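PDB 2YNK: WZI from Escherichia coli, which acts as a carbohydrate-binding outer-membrane beta-barrel, a lectin that underpins assembly of the group 1 capsule. Local coordinates for residues A[73-78]-A[442-448]; A[78-82]-A[431-435]; A[90-96]-A[115-121]; A[127-131]-A[166-170]. One frame throughout, in Å; residues are numbered along the deposited sequence.

Contact 1: residues A[73-78]-A[442-448]; sequences GYTSTD and DDVGASA. With D12 (dodecane), chain H; D12 (dodecane), chain I; D12 (dodecane), chain G.
The seam that closes the beta-barrel is made where T75, on the first barrel strand 69-76, pairs with A448 on the last, 444-454. Two backbone bonds join them, T75 N to A448 O at 3.0 Å and A448 N to T75 O at 2.9 Å, and S76 and S447 follow as a non-hydrogen-bonded pair. The seam outlasts the strand by one residue. T77 N still donates to A446 O, but A446 N finds a hydroxyl, T77 OG1 at 3.1 Å, in place of a carbonyl. With chi1 at 60°, OG1 is set toward the backbone of 444-448 while T77 CG2 lies 3.6 Å from C7 of a dodecane (chain G). As expected of a membrane barrel, the face carrying T75, A446 and A448 meets alkyl chains. On the other face the Y74 ring lies obliquely against S447 CB, and its hydroxyl is bonded to R120. Past the seam, D78 OD2 accepts from D442 N at 2.8 Å, on the anti side and 34° out of the carboxylate plane. The same oxygen lies 3.2 Å from D442 OD2, with the carboxylates turned 65° apart.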
loop_
_atom_site.group_PDB
_atom_site.type_symbol
_atom_site.label_atom_id
_atom_site.label_comp_id
_atom_site.label_asym_id
_atom_site.label_seq_id
_atom_site.Cartn_x
_atom_site.Cartn_y
_atom_site.Cartn_z
ATOM N N GLY A 73 -10.647 -15.586 -3.636
ATOM C CA GLY A 73 -9.857 -16.628 -4.258
ATOM C C GLY A 73 -8.852 -16.027 -5.216
ATOM O O GLY A 73 -9.111 -14.983 -5.831
ATOM N N TYR A 74 -7.691 -16.679 -5.309
ATOM C CA TYR A 74 -6.659 -16.320 -6.268
ATOM C C TYR A 74 -6.019 -17.599 -6.771
ATOM O O TYR A 74 -5.788 -18.513 -5.996
ATOM C CB TYR A 74 -5.616 -15.439 -5.604
ATOM C CG TYR A 74 -4.427 -15.081 -6.478
ATOM C CD1 TYR A 74 -4.498 -14.028 -7.382
ATOM C CD2 TYR A 74 -3.224 -15.784 -6.383
ATOM C CE1 TYR A 74 -3.412 -13.686 -8.170
ATOM C CE2 TYR A 74 -2.134 -15.447 -7.170
ATOM C CZ TYR A 74 -2.232 -14.396 -8.062
ATOM O OH TYR A 74 -1.160 -14.043 -8.851
ATOM N N THR A 75 -5.750 -17.663 -8.067
ATOM C CA THR A 75 -5.027 -18.783 -8.663
ATOM C C THR A 75 -4.146 -18.269 -9.792
ATOM O O THR A 75 -4.484 -17.280 -10.440
ATOM C CB THR A 75 -5.987 -19.843 -9.223
ATOM O OG1 THR A 75 -5.235 -20.910 -9.798
ATOM C CG2 THR A 75 -6.906 -19.241 -10.292
ATOM N N SER A 76 -3.022 -18.938 -10.033
ATOM C CA SER A 76 -2.080 -18.485 -11.060
ATOM C C SER A 76 -1.168 -19.580 -11.596
ATOM O O SER A 76 -1.029 -20.652 -11.011
ATOM C CB SER A 76 -1.222 -17.347 -10.514
ATOM O OG SER A 76 -0.513 -17.767 -9.364
ATOM N N THR A 77 -0.547 -19.284 -12.728
ATOM C CA THR A 77 0.389 -20.190 -13.339
ATOM C C THR A 77 1.732 -20.086 -12.629
ATOM O O THR A 77 2.447 -21.075 -12.502
ATOM C CB THR A 77 0.560 -19.888 -14.838
ATOM O OG1 THR A 77 1.051 -18.559 -15.010
ATOM C CG2 THR A 77 -0.755 -20.029 -15.568
ATOM N N ASP A 78 2.068 -18.888 -12.159
ATOM C CA ASP A 78 3.358 -18.636 -11.521
ATOM C C ASP A 78 3.361 -17.238 -10.914
ATOM O O ASP A 78 2.421 -16.460 -11.090
ATOM C CB ASP A 78 4.492 -18.733 -12.564
ATOM C CG ASP A 78 5.865 -19.069 -11.957
ATOM O OD1 ASP A 78 6.035 -19.075 -10.715
ATOM O OD2 ASP A 78 6.794 -19.331 -12.753
ATOM N N ASP A 442 8.280 -18.173 -14.761
ATOM C CA ASP A 442 8.034 -18.284 -16.201
ATOM C C ASP A 442 7.934 -16.914 -16.859
ATOM O O ASP A 442 7.292 -16.016 -16.316
ATOM C CB ASP A 442 6.745 -19.054 -16.462
ATOM C CG ASP A 442 6.757 -20.427 -15.849
ATOM O OD1 ASP A 442 7.841 -21.065 -15.816
ATOM O OD2 ASP A 442 5.681 -20.862 -15.385
ATOM N N ASP A 443 8.550 -16.753 -18.028
ATOM C CA ASP A 443 8.488 -15.464 -18.723
ATOM C C ASP A 443 7.043 -15.008 -19.051
ATOM O O ASP A 443 6.769 -13.813 -19.058
ATOM C CB ASP A 443 9.403 -15.432 -19.960
ATOM C CG ASP A 443 9.147 -16.571 -20.927
ATOM O OD1 ASP A 443 8.122 -17.277 -20.789
ATOM O OD2 ASP A 443 9.985 -16.757 -21.839
ATOM N N VAL A 444 6.131 -15.953 -19.295
ATOM C CA VAL A 444 4.708 -15.650 -19.469
ATOM C C VAL A 444 3.895 -16.321 -18.388
ATOM O O VAL A 444 4.225 -17.418 -17.946
ATOM C CB VAL A 444 4.146 -16.164 -20.806
ATOM C CG1 VAL A 444 2.821 -15.477 -21.125
ATOM C CG2 VAL A 444 5.147 -15.940 -21.921
ATOM N N GLY A 445 2.815 -15.666 -17.985
ATOM C CA GLY A 445 1.903 -16.219 -16.998
ATOM C C GLY A 445 0.594 -15.452 -16.919
ATOM O O GLY A 445 0.451 -14.359 -17.478
ATOM N N ALA A 446 -0.364 -16.041 -16.219
ATOM C CA ALA A 446 -1.666 -15.440 -16.039
ATOM C C ALA A 446 -2.176 -15.809 -14.660
ATOM O O ALA A 446 -1.955 -16.925 -14.192
ATOM C CB ALA A 446 -2.623 -15.933 -17.105
ATOM N N SER A 447 -2.822 -14.856 -13.996
ATOM C CA SER A 447 -3.502 -15.134 -12.744
ATOM C C SER A 447 -4.982 -14.802 -12.901
ATOM O O SER A 447 -5.404 -14.323 -13.948
ATOM C CB SER A 447 -2.862 -14.377 -11.579
ATOM O OG SER A 447 -2.901 -12.982 -11.765
ATOM N N ALA A 448 -5.763 -15.111 -11.872
ATOM C CA ALA A 448 -7.197 -14.827 -11.859
ATOM C C ALA A 448 -7.698 -14.881 -10.427
ATOM O O ALA A 448 -7.424 -15.848 -9.718
ATOM C CB ALA A 448 -7.960 -15.823 -12.722
HETATM C C1 D12 H . -6.049 -14.792 -19.500
HETATM C C2 D12 H . -6.267 -15.044 -18.010
HETATM C C3 D12 H . -6.287 -16.533 -17.634
HETATM C C4 D12 H . -6.068 -16.750 -16.133
HETATM C C5 D12 H . -6.085 -18.237 -15.750
HETATM C C6 D12 H . -4.878 -18.686 -14.914
HETATM C C7 D12 H . -5.197 -19.969 -14.149
HETATM C C8 D12 H . -3.967 -20.845 -13.917
HETATM C C9 D12 H . -4.102 -21.711 -12.659
HETATM C C10 D12 H . -3.301 -23.010 -12.758
HETATM C C11 D12 H . -3.251 -23.779 -11.437
HETATM C C12 D12 H . -3.512 -25.250 -11.677
HETATM C C1 D12 I . -10.768 -18.409 -9.941
HETATM C C2 D12 I . -10.288 -18.438 -8.504
HETATM C C3 D12 I . -10.205 -19.874 -7.982
HETATM C C4 D12 I . -9.236 -20.008 -6.803
HETATM C C5 D12 I . -8.991 -21.472 -6.430
HETATM C C6 D12 I . -7.731 -21.661 -5.579
HETATM C C7 D12 I . -7.936 -22.687 -4.460
HETATM C C8 D12 I . -6.614 -23.107 -3.813
HETATM C C9 D12 I . -6.833 -23.762 -2.448
HETATM C C10 D12 I . -5.516 -24.052 -1.725
HETATM C C11 D12 I . -5.094 -25.513 -1.872
HETATM C C12 D12 I . -5.850 -26.421 -0.921
HETATM C C1 D12 G . -4.507 -18.838 -22.587
HETATM C C2 D12 G . -3.789 -18.578 -21.273
HETATM C C3 D12 G . -2.372 -18.045 -21.500
HETATM C C4 D12 G . -1.554 -17.941 -20.209
HETATM C C5 D12 G . -1.068 -19.286 -19.656
HETATM C C6 D12 G . 0.457 -19.388 -19.607
HETATM C C7 D12 G . 0.940 -20.559 -18.745
HETATM C C8 D12 G . 1.952 -21.484 -19.432
HETATM C C9 D12 G . 3.411 -21.019 -19.341
HETATM C C10 D12 G . 4.348 -22.126 -19.850
HETATM C C11 D12 G . 5.829 -21.881 -19.558
HETATM C C12 D12 G . 6.442 -23.087 -18.876
#

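Contact 2: residues A[78-82]-A[431-435]. With HEX (hexane), chain R.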
loop_
_atom_site.group_PDB
_atom_site.type_symbol
_atom_site.label_atom_id
_atom_site.label_comp_id
_atom_site.label_asym_id
_atom_site.label_seq_id
_atom_site.Cartn_x
_atom_site.Cartn_y
_atom_site.Cartn_z
ATOM N N ASP A 78 2.068 -18.888 -12.159
ATOM C CA ASP A 78 3.358 -18.636 -11.521
ATOM C C ASP A 78 3.361 -17.238 -10.914
ATOM O O ASP A 78 2.421 -16.460 -11.090
ATOM C CB ASP A 78 4.492 -18.733 -12.564
ATOM C CG ASP A 78 5.865 -19.069 -11.957
ATOM O OD1 ASP A 78 6.035 -19.075 -10.715
ATOM O OD2 ASP A 78 6.794 -19.331 -12.753
ATOM N N GLN A 79 4.434 -16.928 -10.202
ATOM C CA GLN A 79 4.683 -15.595 -9.678
ATOM C C GLN A 79 4.991 -14.642 -10.837
ATOM O O GLN A 79 5.736 -15.003 -11.748
ATOM C CB GLN A 79 5.878 -15.674 -8.728
ATOM C CG GLN A 79 6.128 -14.464 -7.860
ATOM C CD GLN A 79 7.215 -14.733 -6.829
ATOM O OE1 GLN A 79 7.916 -15.746 -6.895
ATOM N NE2 GLN A 79 7.346 -13.829 -5.854
ATOM N N PRO A 80 4.401 -13.432 -10.825
ATOM C CA PRO A 80 4.829 -12.430 -11.797
ATOM C C PRO A 80 6.337 -12.178 -11.737
ATOM O O PRO A 80 6.955 -12.332 -10.688
ATOM C CB PRO A 80 4.059 -11.177 -11.375
ATOM C CG PRO A 80 2.846 -11.688 -10.697
ATOM C CD PRO A 80 3.243 -12.977 -10.036
ATOM N N GLY A 81 6.916 -11.802 -12.866
ATOM C CA GLY A 81 8.343 -11.557 -12.956
ATOM C C GLY A 81 8.688 -10.186 -12.429
ATOM O O GLY A 81 9.708 -10.019 -11.772
ATOM N N THR A 82 7.843 -9.199 -12.721
ATOM C CA THR A 82 8.029 -7.852 -12.204
ATOM C C THR A 82 7.365 -7.748 -10.834
ATOM O O THR A 82 6.447 -8.516 -10.525
ATOM C CB THR A 82 7.419 -6.797 -13.150
ATOM O OG1 THR A 82 5.984 -6.873 -13.118
ATOM C CG2 THR A 82 7.919 -7.006 -14.574
ATOM N N LEU A 431 -2.509 -10.989 -17.121
ATOM C CA LEU A 431 -1.714 -11.694 -18.116
ATOM C C LEU A 431 -0.420 -10.923 -18.305
ATOM O O LEU A 431 -0.461 -9.713 -18.481
ATOM C CB LEU A 431 -2.475 -11.748 -19.433
ATOM C CG LEU A 431 -1.804 -12.487 -20.592
ATOM C CD1 LEU A 431 -1.951 -13.995 -20.434
ATOM C CD2 LEU A 431 -2.391 -12.021 -21.918
ATOM N N TRP A 432 0.725 -11.596 -18.276
ATOM C CA TRP A 432 1.995 -10.863 -18.350
ATOM C C TRP A 432 3.103 -11.569 -19.091
ATOM O O TRP A 432 3.090 -12.792 -19.224
ATOM C CB TRP A 432 2.460 -10.492 -16.947
ATOM C CG TRP A 432 2.735 -11.689 -16.075
ATOM C CD1 TRP A 432 3.911 -12.438 -15.997
ATOM C CD2 TRP A 432 1.817 -12.337 -15.130
ATOM N NE1 TRP A 432 3.781 -13.459 -15.094
ATOM C CE2 TRP A 432 2.560 -13.461 -14.542
ATOM C CE3 TRP A 432 0.505 -12.112 -14.732
ATOM C CZ2 TRP A 432 2.002 -14.294 -13.603
ATOM C CZ3 TRP A 432 -0.051 -12.968 -13.779
ATOM C CH2 TRP A 432 0.683 -14.037 -13.230
ATOM N N TYR A 433 4.051 -10.773 -19.595
ATOM C CA TYR A 433 5.284 -11.266 -20.210
ATOM C C TYR A 433 6.462 -10.477 -19.654
ATOM O O TYR A 433 6.393 -9.244 -19.563
ATOM C CB TYR A 433 5.271 -11.129 -21.741
ATOM C CG TYR A 433 6.619 -11.465 -22.384
ATOM C CD1 TYR A 433 7.055 -12.781 -22.480
ATOM C CD2 TYR A 433 7.453 -10.458 -22.887
ATOM C CE1 TYR A 433 8.277 -13.094 -23.058
ATOM C CE2 TYR A 433 8.670 -10.755 -23.474
ATOM C CZ TYR A 433 9.085 -12.077 -23.551
ATOM O OH TYR A 433 10.299 -12.400 -24.116
ATOM N N THR A 434 7.534 -11.189 -19.296
ATOM C CA THR A 434 8.711 -10.568 -18.701
ATOM C C THR A 434 9.965 -11.067 -19.376
ATOM O O THR A 434 10.276 -12.253 -19.314
ATOM C CB THR A 434 8.858 -10.875 -17.201
ATOM O OG1 THR A 434 7.616 -10.652 -16.519
ATOM C CG2 THR A 434 9.923 -9.985 -16.600
ATOM N N ASN A 435 10.662 -10.138 -20.027
ATOM C CA ASN A 435 12.006 -10.347 -20.544
ATOM C C ASN A 435 12.977 -10.263 -19.361
ATOM O O ASN A 435 13.084 -9.214 -18.713
ATOM C CB ASN A 435 12.327 -9.269 -21.585
ATOM C CG ASN A 435 13.394 -9.691 -22.574
ATOM O OD1 ASN A 435 14.501 -10.106 -22.202
ATOM N ND2 ASN A 435 13.074 -9.563 -23.855
HETATM C C1 HEX R . 12.883 -5.937 -25.095
HETATM C C2 HEX R . 11.668 -6.767 -25.463
HETATM C C3 HEX R . 10.549 -6.626 -24.427
HETATM C C4 HEX R . 9.407 -5.724 -24.913
HETATM C C5 HEX R . 8.117 -5.958 -24.126
HETATM C C6 HEX R . 8.201 -5.338 -22.750
HETATM O O HOH W 1 5.348 -15.841 -14.330
#
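The backbone of loop 78-82 passes strand 431-435 without a direct hydrogen bond, G81 CA coming to 5.8 Å from T434 CA and P80 CA to 7.3 Å from W432 CA. This is a loop folded against the inward face of a barrel wall: W432 and T434 point to it, whereas L431, on the other face of the strand, touches dodecane. W432 carries most of the contact. Its chi1 of 62° places CG between the backbone N and the carbonyl carbon, and the indole extends toward the loop, one face turned to P80. There P80 CG stands over the six-membered ring, 4.1 Å from its centroid and 15° off the ring normal, a CH-pi contact, while P80 CA sits above the same plane nearer the rim. R120 also packs on this proline. Further along, the methyls T82 CG2 and T434 CG2 meet at 4.1 Å, and T434 OG1 lies beside G81 CA. The indole edge is polar by contrast. D78 O lies near the ring plane, 3.3 Å from W432 CZ2, and a water, also in that plane, accepts from W432 NE1 at 3.0 Å and donates to Q79 O at 2.7 Å.

Contact 3: residues A[90-96]-A[115-121]; sequences QPADNSL and VEGGERI
P91 O is gripped by two successive amides, R120 N and I121 N, each at 3.0 Å and both arriving from the same face of the carbonyl plane; the I121 bond is nearly straight. R120 then reaches back along the opposite segment with its chain extended from CG to NE. Its NE donates to D93 OD1 at 2.7 Å in a salt bridge, with the oxygen in the guanidinium plane but the nitrogen 31° out of the carboxylate plane, on the anti side. A weak bond from R120 NH1 to Q90 O adds a second hold on the group, and A92 O lies above one of its faces. E116 CG packs on A92 CB at 3.7 Å. Backbone bonds tie D93 N to G118 O at 2.9 Å, then N94 with G117 and L96 with V115, so the pairing persists round the corner both chains turn. Beyond that corner, around S95 and E116, the segments belong to the barrel hairpin of strands 95-104 and 107-116, which is flanked by strand 69-76 and strand 127-138.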
loop_
_atom_site.group_PDB
_atom_site.type_symbol
_atom_site.label_atom_id
_atom_site.label_comp_id
_atom_site.label_asym_id
_atom_site.label_seq_id
_atom_site.Cartn_x
_atom_site.Cartn_y
_atom_site.Cartn_z
ATOM N N GLN A 90 0.425 -10.959 -4.127
ATOM C CA GLN A 90 -0.114 -12.177 -3.518
ATOM C C GLN A 90 1.008 -13.053 -2.923
ATOM O O GLN A 90 2.077 -13.193 -3.522
ATOM C CB GLN A 90 -0.906 -12.962 -4.550
ATOM C CG GLN A 90 -2.236 -12.312 -4.911
ATOM C CD GLN A 90 -3.379 -12.674 -3.967
ATOM O OE1 GLN A 90 -3.251 -13.530 -3.077
ATOM N NE2 GLN A 90 -4.521 -12.027 -4.175
ATOM N N PRO A 91 0.771 -13.635 -1.733
ATOM C CA PRO A 91 1.808 -14.384 -1.029
ATOM C C PRO A 91 1.954 -15.847 -1.466
ATOM O O PRO A 91 2.862 -16.540 -1.008
ATOM C CB PRO A 91 1.322 -14.321 0.418
ATOM C CG PRO A 91 -0.154 -14.390 0.282
ATOM C CD PRO A 91 -0.467 -13.572 -0.936
ATOM N N ALA A 92 1.054 -16.318 -2.317
ATOM C CA ALA A 92 1.110 -17.693 -2.792
ATOM C C ALA A 92 0.450 -17.802 -4.153
ATOM O O ALA A 92 -0.379 -16.958 -4.514
ATOM C CB ALA A 92 0.428 -18.611 -1.798
ATOM N N ASP A 93 0.822 -18.841 -4.899
ATOM C CA ASP A 93 0.294 -19.064 -6.245
ATOM C C ASP A 93 -1.211 -19.332 -6.259
ATOM O O ASP A 93 -1.897 -19.020 -7.240
ATOM C CB ASP A 93 1.012 -20.232 -6.918
ATOM C CG ASP A 93 2.463 -19.919 -7.253
ATOM O OD1 ASP A 93 2.781 -18.729 -7.503
ATOM O OD2 ASP A 93 3.282 -20.872 -7.274
ATOM N N ASN A 94 -1.711 -19.927 -5.183
ATOM C CA ASN A 94 -3.120 -20.255 -5.064
ATOM C C ASN A 94 -3.571 -19.955 -3.654
ATOM O O ASN A 94 -2.911 -20.330 -2.694
ATOM C CB ASN A 94 -3.372 -21.731 -5.376
ATOM C CG ASN A 94 -2.829 -22.148 -6.728
ATOM O OD1 ASN A 94 -3.129 -21.549 -7.754
ATOM N ND2 ASN A 94 -2.023 -23.190 -6.728
ATOM N N SER A 95 -4.699 -19.269 -3.525
ATOM C CA SER A 95 -5.154 -18.808 -2.228
ATOM C C SER A 95 -6.667 -18.912 -2.137
ATOM O O SER A 95 -7.368 -18.899 -3.146
ATOM C CB SER A 95 -4.699 -17.364 -2.020
ATOM O OG SER A 95 -4.328 -17.130 -0.675
ATOM N N LEU A 96 -7.165 -19.027 -0.917
ATOM C CA LEU A 96 -8.589 -19.000 -0.686
ATOM C C LEU A 96 -8.849 -18.369 0.665
ATOM O O LEU A 96 -8.273 -18.799 1.660
ATOM C CB LEU A 96 -9.145 -20.408 -0.727
ATOM C CG LEU A 96 -10.662 -20.513 -0.675
ATOM C CD1 LEU A 96 -11.298 -19.623 -1.736
ATOM C CD2 LEU A 96 -11.045 -21.975 -0.854
ATOM N N VAL A 115 -6.194 -20.161 3.352
ATOM C CA VAL A 115 -5.470 -21.384 3.071
ATOM C C VAL A 115 -4.762 -21.206 1.733
ATOM O O VAL A 115 -5.296 -20.571 0.821
ATOM C CB VAL A 115 -6.399 -22.597 2.998
ATOM C CG1 VAL A 115 -7.256 -22.526 1.751
ATOM C CG2 VAL A 115 -5.585 -23.881 3.004
ATOM N N GLU A 116 -3.566 -21.788 1.618
ATOM C CA GLU A 116 -2.666 -21.497 0.500
ATOM C C GLU A 116 -2.049 -22.716 -0.186
ATOM O O GLU A 116 -1.907 -23.779 0.409
ATOM C CB GLU A 116 -1.548 -20.582 0.987
ATOM C CG GLU A 116 -1.961 -19.125 1.037
ATOM C CD GLU A 116 -1.050 -18.287 1.910
ATOM O OE1 GLU A 116 0.060 -18.787 2.274
ATOM O OE2 GLU A 116 -1.455 -17.131 2.226
ATOM N N GLY A 117 -1.667 -22.521 -1.445
ATOM C CA GLY A 117 -1.071 -23.548 -2.260
ATOM C C GLY A 117 0.044 -22.957 -3.097
ATOM O O GLY A 117 -0.157 -21.968 -3.786
ATOM N N GLY A 118 1.224 -23.578 -3.044
ATOM C CA GLY A 118 2.372 -23.118 -3.811
ATOM C C GLY A 118 2.875 -21.815 -3.242
ATOM O O GLY A 118 2.774 -20.772 -3.886
ATOM N N GLU A 119 3.401 -21.882 -2.019
ATOM C CA GLU A 119 3.907 -20.706 -1.305
ATOM C C GLU A 119 4.943 -19.929 -2.111
ATOM O O GLU A 119 5.883 -20.512 -2.659
ATOM C CB GLU A 119 4.560 -21.112 0.022
ATOM C CG GLU A 119 3.597 -21.514 1.129
ATOM C CD GLU A 119 4.319 -21.801 2.440
ATOM O OE1 GLU A 119 5.503 -22.225 2.405
ATOM O OE2 GLU A 119 3.698 -21.603 3.509
ATOM N N ARG A 120 4.754 -18.612 -2.172
ATOM C CA ARG A 120 5.769 -17.703 -2.679
ATOM C C ARG A 120 6.530 -17.150 -1.478
ATOM O O ARG A 120 7.754 -17.228 -1.416
ATOM C CB ARG A 120 5.119 -16.570 -3.469
ATOM C CG ARG A 120 4.270 -17.020 -4.649
ATOM C CD ARG A 120 3.494 -15.852 -5.238
ATOM N NE ARG A 120 2.761 -16.209 -6.448
ATOM C CZ ARG A 120 1.989 -15.370 -7.135
ATOM N NH1 ARG A 120 1.839 -14.119 -6.732
ATOM N NH2 ARG A 120 1.355 -15.783 -8.227
ATOM N N ILE A 121 5.789 -16.603 -0.521
ATOM C CA ILE A 121 6.358 -16.128 0.735
ATOM C C ILE A 121 6.276 -17.269 1.754
ATOM O O ILE A 121 5.250 -17.919 1.855
ATOM C CB ILE A 121 5.609 -14.868 1.243
ATOM C CG1 ILE A 121 5.563 -13.791 0.153
ATOM C CG2 ILE A 121 6.269 -14.301 2.487
ATOM C CD1 ILE A 121 5.171 -12.411 0.653
#

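Contact 4: residues A[127-131]-A[166-170]; sequences FNANG and MRPMT
N130 and P168 meet at about a right angle, N130 CB resting on P168 CG at 3.7 Å while the amide passes beside P168 CD. The amide then crosses R167 obliquely, its plane turned 60° from the guanidinium. N130 OD1 is 3.5 Å from R167 NE, but the two do not form a hydrogen bond, and the polar tie of N130 runs instead from ND2 to Q147. N128 approaches R167 differently. Its amide stands, as modelled, roughly perpendicular to the guanidinium, with N128 ND2 at the edge of that group and 3.7 Å from R167 NH2. Two N-H donors side by side have little to offer each other; their closeness is consistent with a shared partner, the carboxylate of E116, which makes a salt bridge with R167 NH2 through OE1 and takes a weak bond from N128 ND2 through OE2. The arginine chain bends at chi3, 107°, after an extended start, and this swings the guanidinium toward the acid. Within 127-131, N130 N donates to N128 OD1 at 2.8 Å, although the position of that oxygen is less certain. The pattern fits an Asx turn, lying where the regular strand gives way after N128, and the whole is a junction of proline packing and polar side chains between a barrel strand and the loop leading to strand 170-176.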
loop_
_atom_site.group_PDB
_atom_site.type_symbol
_atom_site.label_atom_id
_atom_site.label_comp_id
_atom_site.label_asym_id
_atom_site.label_seq_id
_atom_site.Cartn_x
_atom_site.Cartn_y
_atom_site.Cartn_z
ATOM N N PHE A 127 -2.083 -22.363 6.409
ATOM C CA PHE A 127 -3.224 -21.668 6.972
ATOM C C PHE A 127 -2.744 -20.416 7.673
ATOM O O PHE A 127 -1.729 -20.468 8.383
ATOM C CB PHE A 127 -3.911 -22.531 8.026
ATOM C CG PHE A 127 -4.698 -23.672 7.469
ATOM C CD1 PHE A 127 -5.994 -23.474 7.006
ATOM C CD2 PHE A 127 -4.163 -24.955 7.448
ATOM C CE1 PHE A 127 -6.734 -24.534 6.516
ATOM C CE2 PHE A 127 -4.895 -26.022 6.958
ATOM C CZ PHE A 127 -6.178 -25.815 6.489
ATOM N N ASN A 128 -3.480 -19.308 7.514
ATOM C CA ASN A 128 -3.159 -18.083 8.250
ATOM C C ASN A 128 -4.325 -17.101 8.398
ATOM O O ASN A 128 -5.366 -17.227 7.749
ATOM C CB ASN A 128 -1.966 -17.390 7.613
ATOM C CG ASN A 128 -2.343 -16.609 6.389
ATOM O OD1 ASN A 128 -2.709 -15.460 6.497
ATOM N ND2 ASN A 128 -2.257 -17.224 5.220
ATOM N N ALA A 129 -4.128 -16.118 9.267
ATOM C CA ALA A 129 -5.153 -15.132 9.559
ATOM C C ALA A 129 -4.707 -13.723 9.160
ATOM O O ALA A 129 -4.923 -12.777 9.911
ATOM C CB ALA A 129 -5.501 -15.188 11.039
ATOM N N ASN A 130 -4.084 -13.596 7.983
ATOM C CA ASN A 130 -3.618 -12.301 7.467
ATOM C C ASN A 130 -4.813 -11.367 7.165
ATOM O O ASN A 130 -5.852 -11.786 6.637
ATOM C CB ASN A 130 -2.749 -12.479 6.208
ATOM C CG ASN A 130 -1.387 -13.170 6.488
ATOM O OD1 ASN A 130 -0.622 -13.472 5.556
ATOM N ND2 ASN A 130 -1.088 -13.420 7.759
ATOM N N GLY A 131 -4.672 -10.102 7.524
ATOM C CA GLY A 131 -5.758 -9.172 7.374
ATOM C C GLY A 131 -6.704 -9.174 8.557
ATOM O O GLY A 131 -7.456 -8.213 8.721
HETATM N N MSE A 166 4.631 -8.376 1.232
HETATM C CA MSE A 166 5.106 -9.070 2.430
HETATM C C MSE A 166 3.893 -9.381 3.250
HETATM O O MSE A 166 2.842 -8.772 3.069
HETATM C CB MSE A 166 5.981 -8.123 3.248
HETATM C CG MSE A 166 5.370 -6.715 3.115
HETATM SE SE MSE A 166 5.183 -5.888 4.859
HETATM C CE MSE A 166 3.358 -6.523 5.247
ATOM N N ARG A 167 4.018 -10.320 4.176
ATOM C CA ARG A 167 2.870 -10.732 4.961
ATOM C C ARG A 167 2.674 -9.723 6.069
ATOM O O ARG A 167 3.650 -9.343 6.726
ATOM C CB ARG A 167 3.060 -12.139 5.522
ATOM C CG ARG A 167 3.298 -13.156 4.429
ATOM C CD ARG A 167 3.404 -14.570 4.966
ATOM N NE ARG A 167 2.209 -15.318 4.622
ATOM C CZ ARG A 167 2.122 -16.211 3.650
ATOM N NH1 ARG A 167 3.169 -16.542 2.911
ATOM N NH2 ARG A 167 0.967 -16.804 3.431
ATOM N N PRO A 168 1.421 -9.275 6.276
ATOM C CA PRO A 168 1.158 -8.273 7.298
ATOM C C PRO A 168 1.522 -8.811 8.679
ATOM O O PRO A 168 1.407 -10.022 8.919
ATOM C CB PRO A 168 -0.346 -8.013 7.168
ATOM C CG PRO A 168 -0.897 -9.244 6.531
ATOM C CD PRO A 168 0.183 -9.752 5.633
HETATM N N MSE A 169 1.964 -7.921 9.567
HETATM C CA MSE A 169 2.512 -8.324 10.849
HETATM C C MSE A 169 1.526 -8.102 11.932
HETATM O O MSE A 169 0.703 -7.179 11.867
HETATM C CB MSE A 169 3.743 -7.504 11.182
HETATM C CG MSE A 169 4.753 -7.538 10.045
HETATM SE SE MSE A 169 6.284 -6.405 10.544
HETATM C CE MSE A 169 5.440 -4.662 10.126
ATOM N N THR A 170 1.629 -8.925 12.970
ATOM C CA THR A 170 0.721 -8.864 14.101
ATOM C C THR A 170 1.106 -7.729 15.019
ATOM O O THR A 170 2.269 -7.631 15.437
ATOM C CB THR A 170 0.717 -10.176 14.880
ATOM O OG1 THR A 170 -0.025 -11.142 14.132
ATOM C CG2 THR A 170 0.083 -10.006 16.245
#

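Overall arrangement
Barrel closure, inner packing and a surface contact differ in chemistry within this one fold. Contact 1 and contact 3 are both antiparallel pairings, the first between the first and last strands of the barrel, the second within a hairpin; Y74 and S95 link them through their backbones. Contact 2 shares D78 with contact 1 and adds no direct hydrogen bond, relying on an aromatic face and a water. Contacts 1, 2 and 3 are partly buried and meet around R120. Contact 4, at the surface, touches only contact 3, through E116 and its neighbours V115 and I121. No hydrogen bond crosses it; P168 packs on N130, and the polar ends find partners outside the two segments.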